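Local coordinates for protein cysteine S-methyltransferase NleE (Escherichia coli O157:H7, PDB 4R29) that probably transfers a methyl group from S-adenosylmethionine to a zinc-finger cysteine of host TAB2 and TAB3, blocking NF-kappa-B activation, at residues A[83-95]-A[199-211]. The protein carries 1 engineered substitution. Sequence-based numbering, arbitrary orientation.
Sequences AFEPISRNEASTP and GEIFSYMPGEIDS. With SAM (S-adenosylmethionine), chain E.
One side of the S-adenosylmethionine pocket is built where R89, in the 3-10 turn 89-91, meets Y204 and E208 at the junction of helices 186-201 and 206-219. The E208 carboxylate grips the start of the turn with both oxygens: OE1 receives the backbone N of R89 at 2.7 Å, almost straight at 172°, and OE2 takes the S88 hydroxyl OG through its syn lone pair at 2.8 Å. Glutamate suits the place because its extended chain carries two acceptors to two neighbouring donors. S88 OG in turn accepts from N90 N, an ST turn that fixes the hydroxyl. Tyrosine offers a flat face and a hydroxyl: R89 CB sits over the centre of one Y204 face, a CH-pi contact 4.0 Å from the centroid, while F202 CB lies toward the rim of the opposite face. R89 suits by its long aliphatic chain and flat donor end; bent at chi2 (74°), it runs alongside the tyrosine and past the N1-C2 rim of the adenine, its CD 3.3 Å from SAM N1. The guanidinium, with SAM C2 over one face and S93 CB over the other, donates from NH1 to Y204 OH nearly in its own plane, which should help orient the phenol. Farther out, I87 N bonds to S203 O at 2.9 Å, S203 being the residue whose positive phi ends helix 186-201 in a Schellman motif, and P86 CB packs on M205 CG. R107, Q111, S98 and E191 also bond the ligand; here SAM N to A92 O and SAM N6 to E208 O are weak, while Y204 OH donates to SAM O at 2.7 Å.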
ATOM      1  N   ALA A  83      22.182   7.359   1.659  1.00 47.47           N
ATOM      2  CA  ALA A  83      21.956   5.949   1.991  1.00 43.50           C
ATOM      3  C   ALA A  83      20.889   5.797   3.094  1.00 45.08           C
ATOM      4  O   ALA A  83      20.789   6.626   4.000  1.00 46.13           O
ATOM      5  CB  ALA A  83      23.262   5.281   2.407  1.00 45.09           C
ATOM      6  N   PHE A  84      20.089   4.741   3.019  1.00 40.58           N
ATOM      7  CA  PHE A  84      19.036   4.550   4.003  1.00 34.26           C
ATOM      8  C   PHE A  84      19.522   3.835   5.254  1.00 39.34           C
ATOM      9  O   PHE A  84      20.421   2.987   5.192  1.00 37.99           O
ATOM     10  CB  PHE A  84      17.871   3.759   3.409  1.00 30.98           C
ATOM     11  CG  PHE A  84      17.281   4.371   2.174  1.00 28.04           C
ATOM     12  CD1 PHE A  84      16.392   5.421   2.266  1.00 25.51           C
ATOM     13  CD2 PHE A  84      17.593   3.874   0.923  1.00 29.98           C
ATOM     14  CE1 PHE A  84      15.822   5.976   1.134  1.00 22.70           C
ATOM     15  CE2 PHE A  84      17.031   4.436  -0.222  1.00 31.54           C
ATOM     16  CZ  PHE A  84      16.141   5.492  -0.105  1.00 27.16           C
ATOM     17  N   GLU A  85      18.903   4.189   6.381  1.00 37.35           N
ATOM     18  CA  GLU A  85      19.011   3.454   7.634  1.00 39.18           C
ATOM     19  C   GLU A  85      17.668   2.794   7.945  1.00 37.65           C
ATOM     20  O   GLU A  85      16.618   3.343   7.620  1.00 36.64           O
ATOM     21  CB  GLU A  85      19.333   4.411   8.786  1.00 45.63           C
ATOM     22  CG  GLU A  85      20.751   4.941   8.824  1.00 52.71           C
ATOM     23  CD  GLU A  85      20.911   6.056   9.845  1.00 67.82           C
ATOM     24  OE1 GLU A  85      20.026   6.195  10.727  1.00 63.99           O
ATOM     25  OE2 GLU A  85      21.916   6.796   9.759  1.00 71.96           O
ATOM     26  N   PRO A  86      17.696   1.630   8.607  1.00 34.72           N
ATOM     27  CA  PRO A  86      16.477   0.936   9.033  1.00 28.88           C
ATOM     28  C   PRO A  86      15.578   1.796   9.911  1.00 31.99           C
ATOM     29  O   PRO A  86      16.049   2.523  10.791  1.00 33.60           O
ATOM     30  CB  PRO A  86      17.014  -0.233   9.863  1.00 31.32           C
ATOM     31  CG  PRO A  86      18.349  -0.503   9.310  1.00 29.21           C
ATOM     32  CD  PRO A  86      18.905   0.846   8.908  1.00 33.82           C
ATOM     33  N   ILE A  87      14.278   1.696   9.670  1.00 25.69           N
ATOM     34  CA  ILE A  87      13.301   2.354  10.504  1.00 25.20           C
ATOM     35  C   ILE A  87      12.793   1.302  11.465  1.00 28.19           C
ATOM     36  O   ILE A  87      12.995   0.098  11.261  1.00 22.78           O
ATOM     37  CB  ILE A  87      12.081   2.842   9.678  1.00 24.31           C
ATOM     38  CG1 ILE A  87      11.442   1.656   8.943  1.00 24.00           C
ATOM     39  CG2 ILE A  87      12.496   3.906   8.687  1.00 26.27           C
ATOM     40  CD1 ILE A  87       9.982   1.858   8.528  1.00 25.22           C
ATOM     41  N   SER A  88      12.113   1.759  12.504  1.00 23.27           N
ATOM     42  CA  SER A  88      11.327   0.859  13.314  1.00 24.95           C
ATOM     43  C   SER A  88      10.007   0.570  12.616  1.00 24.99           C
ATOM     44  O   SER A  88       9.346   1.479  12.086  1.00 22.43           O
ATOM     45  CB  SER A  88      11.043   1.453  14.697  1.00 25.01           C
ATOM     46  OG  SER A  88       9.942   0.784  15.284  1.00 22.45           O
ATOM     47  N   ARG A  89       9.648  -0.712  12.628  1.00 22.52           N
ATOM     48  CA  ARG A  89       8.345  -1.202  12.211  1.00 21.19           C
ATOM     49  C   ARG A  89       7.205  -0.325  12.751  1.00 23.47           C
ATOM     50  O   ARG A  89       6.166  -0.162  12.097  1.00 22.62           O
ATOM     51  CB  ARG A  89       8.187  -2.647  12.708  1.00 23.45           C
ATOM     52  CG  ARG A  89       6.774  -3.023  13.124  1.00 24.24           C
ATOM     53  CD  ARG A  89       5.927  -3.195  11.880  1.00 26.18           C
ATOM     54  NE  ARG A  89       4.515  -3.407  12.182  1.00 32.16           N
ATOM     55  CZ  ARG A  89       3.564  -3.409  11.257  1.00 30.42           C
ATOM     56  NH1 ARG A  89       3.886  -3.198   9.986  1.00 29.51           N
ATOM     57  NH2 ARG A  89       2.301  -3.606  11.604  1.00 29.08           N
ATOM     58  N   ASN A  90       7.401   0.223  13.948  1.00 24.00           N
ATOM     59  CA  ASN A  90       6.410   1.098  14.579  1.00 25.79           C
ATOM     60  C   ASN A  90       6.089   2.379  13.805  1.00 24.22           C
ATOM     61  O   ASN A  90       4.967   2.864  13.872  1.00 22.40           O
ATOM     62  CB  ASN A  90       6.817   1.430  16.014  1.00 28.05           C
ATOM     63  CG  ASN A  90       6.817   0.206  16.905  1.00 37.36           C
ATOM     64  OD1 ASN A  90       5.980  -0.691  16.747  1.00 43.78           O
ATOM     65  ND2 ASN A  90       7.771   0.141  17.827  1.00 39.02           N
ATOM     66  N   GLU A  91       7.063   2.894  13.052  1.00 23.73           N
ATOM     67  CA  GLU A  91       6.871   4.091  12.220  1.00 24.59           C
ATOM     68  C   GLU A  91       5.993   3.830  10.985  1.00 23.43           C
ATOM     69  O   GLU A  91       5.508   4.766  10.336  1.00 20.83           O
ATOM     70  CB  GLU A  91       8.219   4.649  11.763  1.00 19.53           C
ATOM     71  CG  GLU A  91       9.207   4.963  12.874  1.00 22.10           C
ATOM     72  CD  GLU A  91      10.597   5.310  12.332  1.00 27.11           C
ATOM     73  OE1 GLU A  91      10.714   6.274  11.544  1.00 33.29           O
ATOM     74  OE2 GLU A  91      11.574   4.617  12.679  1.00 27.75           O
ATOM     75  N   ALA A  92       5.793   2.555  10.658  1.00 21.74           N
ATOM     76  CA  ALA A  92       5.073   2.215   9.443  1.00 23.05           C
ATOM     77  C   ALA A  92       3.972   1.197   9.699  1.00 24.89           C
ATOM     78  O   ALA A  92       3.681   0.369   8.844  1.00 27.27           O
ATOM     79  CB  ALA A  92       6.037   1.702   8.385  1.00 18.88           C
ATOM     80  N   SER A  93       3.360   1.253  10.873  1.00 21.14           N
ATOM     81  CA  SER A  93       2.330   0.279  11.217  1.00 25.26           C
ATOM     82  C   SER A  93       0.923   0.782  10.927  1.00 27.03           C
ATOM     83  O   SER A  93      -0.029   0.028  11.057  1.00 27.69           O
ATOM     84  CB  SER A  93       2.437  -0.126  12.688  1.00 29.28           C
ATOM     85  OG  SER A  93       2.302   1.009  13.527  1.00 30.96           O
ATOM     86  N   THR A  94       0.791   2.057  10.555  1.00 21.83           N
ATOM     87  CA  THR A  94      -0.491   2.589  10.106  1.00 18.60           C
ATOM     88  C   THR A  94      -0.372   2.920   8.623  1.00 19.83           C
ATOM     89  O   THR A  94       0.735   3.031   8.101  1.00 20.44           O
ATOM     90  CB  THR A  94      -0.901   3.853  10.914  1.00 23.91           C
ATOM     91  OG1 THR A  94       0.019   4.924  10.655  1.00 16.34           O
ATOM     92  CG2 THR A  94      -0.934   3.550  12.419  1.00 23.75           C
ATOM     93  N   PRO A  95      -1.504   3.061   7.923  1.00 20.10           N
ATOM     94  CA  PRO A  95      -1.358   3.476   6.524  1.00 18.59           C
ATOM     95  C   PRO A  95      -0.571   4.778   6.395  1.00 22.07           C
ATOM     96  O   PRO A  95       0.286   4.911   5.514  1.00 20.31           O
ATOM     97  CB  PRO A  95      -2.803   3.696   6.065  1.00 24.00           C
ATOM     98  CG  PRO A  95      -3.632   2.778   6.949  1.00 23.87           C
ATOM     99  CD  PRO A  95      -2.871   2.606   8.249  1.00 22.62           C
ATOM    100  N   GLY A 199      10.284  -8.100   5.726  1.00 18.36           N
ATOM    101  CA  GLY A 199      10.830  -7.210   6.730  1.00 19.86           C
ATOM    102  C   GLY A 199      12.013  -6.432   6.172  1.00 19.27           C
ATOM    103  O   GLY A 199      12.125  -5.208   6.333  1.00 18.45           O
ATOM    104  N   GLU A 200      12.884  -7.155   5.479  1.00 19.07           N
ATOM    105  CA  GLU A 200      14.067  -6.573   4.866  1.00 20.26           C
ATOM    106  C   GLU A 200      13.723  -5.499   3.838  1.00 20.09           C
ATOM    107  O   GLU A 200      14.261  -4.397   3.885  1.00 20.54           O
ATOM    108  CB  GLU A 200      14.944  -7.681   4.278  1.00 18.35           C
ATOM    109  CG  GLU A 200      15.486  -8.596   5.378  1.00 19.85           C
ATOM    110  CD  GLU A 200      16.230  -9.820   4.860  1.00 27.29           C
ATOM    111  OE1 GLU A 200      16.197 -10.096   3.651  1.00 27.79           O
ATOM    112  OE2 GLU A 200      16.849 -10.519   5.682  1.00 30.76           O
ATOM    113  N   ILE A 201      12.809  -5.800   2.920  1.00 19.06           N
ATOM    114  CA  ILE A 201      12.497  -4.818   1.886  1.00 20.46           C
ATOM    115  C   ILE A 201      11.712  -3.630   2.457  1.00 20.76           C
ATOM    116  O   ILE A 201      11.763  -2.544   1.908  1.00 16.58           O
ATOM    117  CB  ILE A 201      11.823  -5.440   0.624  1.00 22.16           C
ATOM    118  CG1 ILE A 201      10.499  -6.126   0.968  1.00 22.47           C
ATOM    119  CG2 ILE A 201      12.784  -6.428  -0.076  1.00 17.76           C
ATOM    120  CD1 ILE A 201       9.672  -6.524  -0.281  1.00 20.73           C
ATOM    121  N   PHE A 202      11.026  -3.833   3.581  1.00 16.77           N
ATOM    122  CA  PHE A 202      10.365  -2.723   4.249  1.00 17.45           C
ATOM    123  C   PHE A 202      11.316  -1.938   5.154  1.00 17.61           C
ATOM    124  O   PHE A 202      10.888  -1.004   5.816  1.00 16.99           O
ATOM    125  CB  PHE A 202       9.153  -3.198   5.066  1.00 17.66           C
ATOM    126  CG  PHE A 202       7.954  -3.591   4.228  1.00 19.28           C
ATOM    127  CD1 PHE A 202       7.434  -2.726   3.276  1.00 16.34           C
ATOM    128  CD2 PHE A 202       7.346  -4.832   4.405  1.00 19.81           C
ATOM    129  CE1 PHE A 202       6.325  -3.085   2.523  1.00 17.03           C
ATOM    130  CE2 PHE A 202       6.239  -5.196   3.653  1.00 20.52           C
ATOM    131  CZ  PHE A 202       5.734  -4.320   2.708  1.00 18.09           C
ATOM    132  N   SER A 203      12.592  -2.318   5.184  1.00 17.31           N
ATOM    133  CA  SER A 203      13.597  -1.585   5.971  1.00 19.79           C
ATOM    134  C   SER A 203      13.409  -1.677   7.483  1.00 18.16           C
ATOM    135  O   SER A 203      13.872  -0.819   8.200  1.00 20.26           O
ATOM    136  CB  SER A 203      13.620  -0.099   5.594  1.00 17.41           C
ATOM    137  OG  SER A 203      13.945   0.081   4.237  1.00 27.06           O
ATOM    138  N   TYR A 204      12.727  -2.696   7.978  1.00 20.25           N
ATOM    139  CA  TYR A 204      12.569  -2.811   9.415  1.00 20.20           C
ATOM    140  C   TYR A 204      13.924  -3.145  10.013  1.00 22.05           C
ATOM    141  O   TYR A 204      14.802  -3.684   9.334  1.00 20.55           O
ATOM    142  CB  TYR A 204      11.577  -3.906   9.778  1.00 18.37           C
ATOM    143  CG  TYR A 204      10.176  -3.672   9.291  1.00 17.21           C
ATOM    144  CD1 TYR A 204       9.764  -2.417   8.867  1.00 16.29           C
ATOM    145  CD2 TYR A 204       9.258  -4.718   9.254  1.00 17.88           C
ATOM    146  CE1 TYR A 204       8.469  -2.211   8.417  1.00 15.03           C
ATOM    147  CE2 TYR A 204       7.969  -4.517   8.815  1.00 19.73           C
ATOM    148  CZ  TYR A 204       7.584  -3.259   8.397  1.00 15.96           C
ATOM    149  OH  TYR A 204       6.305  -3.071   7.966  1.00 19.74           O
ATOM    150  N   MET A 205      14.094  -2.824  11.285  1.00 21.54           N
ATOM    151  CA  MET A 205      15.330  -3.169  11.963  1.00 25.45           C
ATOM    152  C   MET A 205      15.491  -4.675  12.155  1.00 23.69           C
ATOM    153  O   MET A 205      14.529  -5.388  12.447  1.00 20.55           O
ATOM    154  CB  MET A 205      15.450  -2.402  13.265  1.00 26.65           C
ATOM    155  CG  MET A 205      15.809  -0.939  12.992  1.00 30.92           C
ATOM    156  SD  MET A 205      15.698  -0.007  14.497  1.00 44.94           S
ATOM    157  CE  MET A 205      14.088  -0.580  15.059  1.00 25.12           C
ATOM    158  N   PRO A 206      16.713  -5.164  11.930  1.00 25.14           N
ATOM    159  CA  PRO A 206      17.030  -6.598  11.984  1.00 27.10           C
ATOM    160  C   PRO A 206      16.492  -7.233  13.261  1.00 24.80           C
ATOM    161  O   PRO A 206      15.993  -8.347  13.200  1.00 23.57           O
ATOM    162  CB  PRO A 206      18.560  -6.618  11.954  1.00 25.86           C
ATOM    163  CG  PRO A 206      18.921  -5.385  11.201  1.00 27.90           C
ATOM    164  CD  PRO A 206      17.875  -4.345  11.551  1.00 26.36           C
ATOM    165  N   GLY A 207      16.564  -6.512  14.381  1.00 25.75           N
ATOM    166  CA  GLY A 207      16.010  -6.963  15.645  1.00 21.47           C
ATOM    167  C   GLY A 207      14.502  -7.143  15.640  1.00 26.80           C
ATOM    168  O   GLY A 207      13.975  -8.117  16.193  1.00 26.37           O
ATOM    169  N   GLU A 208      13.787  -6.208  15.026  1.00 20.53           N
ATOM    170  CA  GLU A 208      12.334  -6.328  14.951  1.00 23.63           C
ATOM    171  C   GLU A 208      11.898  -7.481  14.053  1.00 22.11           C
ATOM    172  O   GLU A 208      10.884  -8.128  14.311  1.00 23.74           O
ATOM    173  CB  GLU A 208      11.721  -5.023  14.472  1.00 24.77           C
ATOM    174  CG  GLU A 208      11.967  -3.866  15.438  1.00 26.75           C
ATOM    175  CD  GLU A 208      11.389  -2.579  14.921  1.00 25.81           C
ATOM    176  OE1 GLU A 208      11.403  -2.401  13.682  1.00 25.20           O
ATOM    177  OE2 GLU A 208      10.919  -1.760  15.746  1.00 27.58           O
ATOM    178  N   ILE A 209      12.678  -7.741  13.014  1.00 18.13           N
ATOM    179  CA  ILE A 209      12.400  -8.854  12.117  1.00 25.39           C
ATOM    180  C   ILE A 209      12.611 -10.209  12.826  1.00 24.80           C
ATOM    181  O   ILE A 209      11.778 -11.120  12.706  1.00 22.22           O
ATOM    182  CB  ILE A 209      13.255  -8.774  10.834  1.00 21.45           C
ATOM    183  CG1 ILE A 209      13.033  -7.435  10.095  1.00 22.90           C
ATOM    184  CG2 ILE A 209      12.969  -9.964   9.933  1.00 22.78           C
ATOM    185  CD1 ILE A 209      14.063  -7.172   8.950  1.00 16.08           C
ATOM    186  N   ASP A 210      13.714 -10.338  13.567  1.00 22.80           N
ATOM    187  CA  ASP A 210      13.948 -11.547  14.359  1.00 23.77           C
ATOM    188  C   ASP A 210      12.787 -11.763  15.298  1.00 23.01           C
ATOM    189  O   ASP A 210      12.230 -12.851  15.391  1.00 28.87           O
ATOM    190  CB  ASP A 210      15.210 -11.438  15.201  1.00 24.40           C
ATOM    191  CG  ASP A 210      16.464 -11.507  14.380  1.00 25.32           C
ATOM    192  OD1 ASP A 210      16.421 -12.035  13.253  1.00 29.26           O
ATOM    193  OD2 ASP A 210      17.505 -11.031  14.873  1.00 30.08           O
ATOM    194  N   SER A 211      12.424 -10.714  16.007  1.00 23.29           N
ATOM    195  CA  SER A 211      11.345 -10.818  16.958  1.00 24.09           C
ATOM    196  C   SER A 211      10.031 -11.256  16.276  1.00 25.81           C
ATOM    197  O   SER A 211       9.235 -11.981  16.868  1.00 22.14           O
ATOM    198  CB  SER A 211      11.204  -9.498  17.714  1.00 19.52           C
ATOM    199  OG  SER A 211      10.014  -9.479  18.469  1.00 26.72           O
TER
HETATM  200  N   SAM E 301       2.485  -0.882   6.101  1.00 21.51           N
HETATM  201  CA  SAM E 301       3.716  -1.659   6.250  1.00 25.67           C
HETATM  202  C   SAM E 301       4.915  -0.937   5.647  1.00 22.86           C
HETATM  203  O   SAM E 301       6.056  -1.240   6.015  1.00 21.16           O
HETATM  204  OXT SAM E 301       4.759  -0.068   4.771  1.00 19.90           O
HETATM  205  CB  SAM E 301       3.618  -3.033   5.594  1.00 21.32           C
HETATM  206  CG  SAM E 301       2.724  -4.021   6.327  1.00 30.12           C
HETATM  207  SD  SAM E 301       3.019  -5.759   5.866  1.00 36.13           S
HETATM  208  CE  SAM E 301       1.798  -6.475   6.996  1.00 31.69           C
HETATM  209  C5' SAM E 301       4.498  -6.087   6.856  1.00 30.19           C
HETATM  210  C4' SAM E 301       5.004  -7.504   6.606  1.00 27.71           C
HETATM  211  O4' SAM E 301       6.376  -7.600   6.944  1.00 27.15           O
HETATM  212  C3' SAM E 301       4.259  -8.540   7.442  1.00 27.50           C
HETATM  213  O3' SAM E 301       3.167  -9.094   6.732  1.00 23.85           O
HETATM  214  C2' SAM E 301       5.320  -9.574   7.748  1.00 25.28           C
HETATM  215  O2' SAM E 301       5.221 -10.551   6.753  1.00 19.46           O
HETATM  216  C1' SAM E 301       6.650  -8.848   7.561  1.00 25.53           C
HETATM  217  N9  SAM E 301       7.332  -8.510   8.826  1.00 21.30           N
HETATM  218  C8  SAM E 301       8.622  -8.831   9.152  1.00 23.33           C
HETATM  219  N7  SAM E 301       8.913  -8.326  10.365  1.00 21.97           N
HETATM  220  C5  SAM E 301       7.820  -7.674  10.819  1.00 24.00           C
HETATM  221  C6  SAM E 301       7.578  -6.979  11.995  1.00 20.38           C
HETATM  222  N6  SAM E 301       8.529  -6.876  12.918  1.00 24.53           N
HETATM  223  N1  SAM E 301       6.345  -6.405  12.194  1.00 26.32           N
HETATM  224  C2  SAM E 301       5.364  -6.510  11.223  1.00 27.36           C
HETATM  225  N3  SAM E 301       5.610  -7.199  10.052  1.00 26.29           N
HETATM  226  C4  SAM E 301       6.822  -7.772   9.852  1.00 22.72           C
HETATM  227  O   HOH W   1      15.329   2.578   5.351  1.00 33.55           O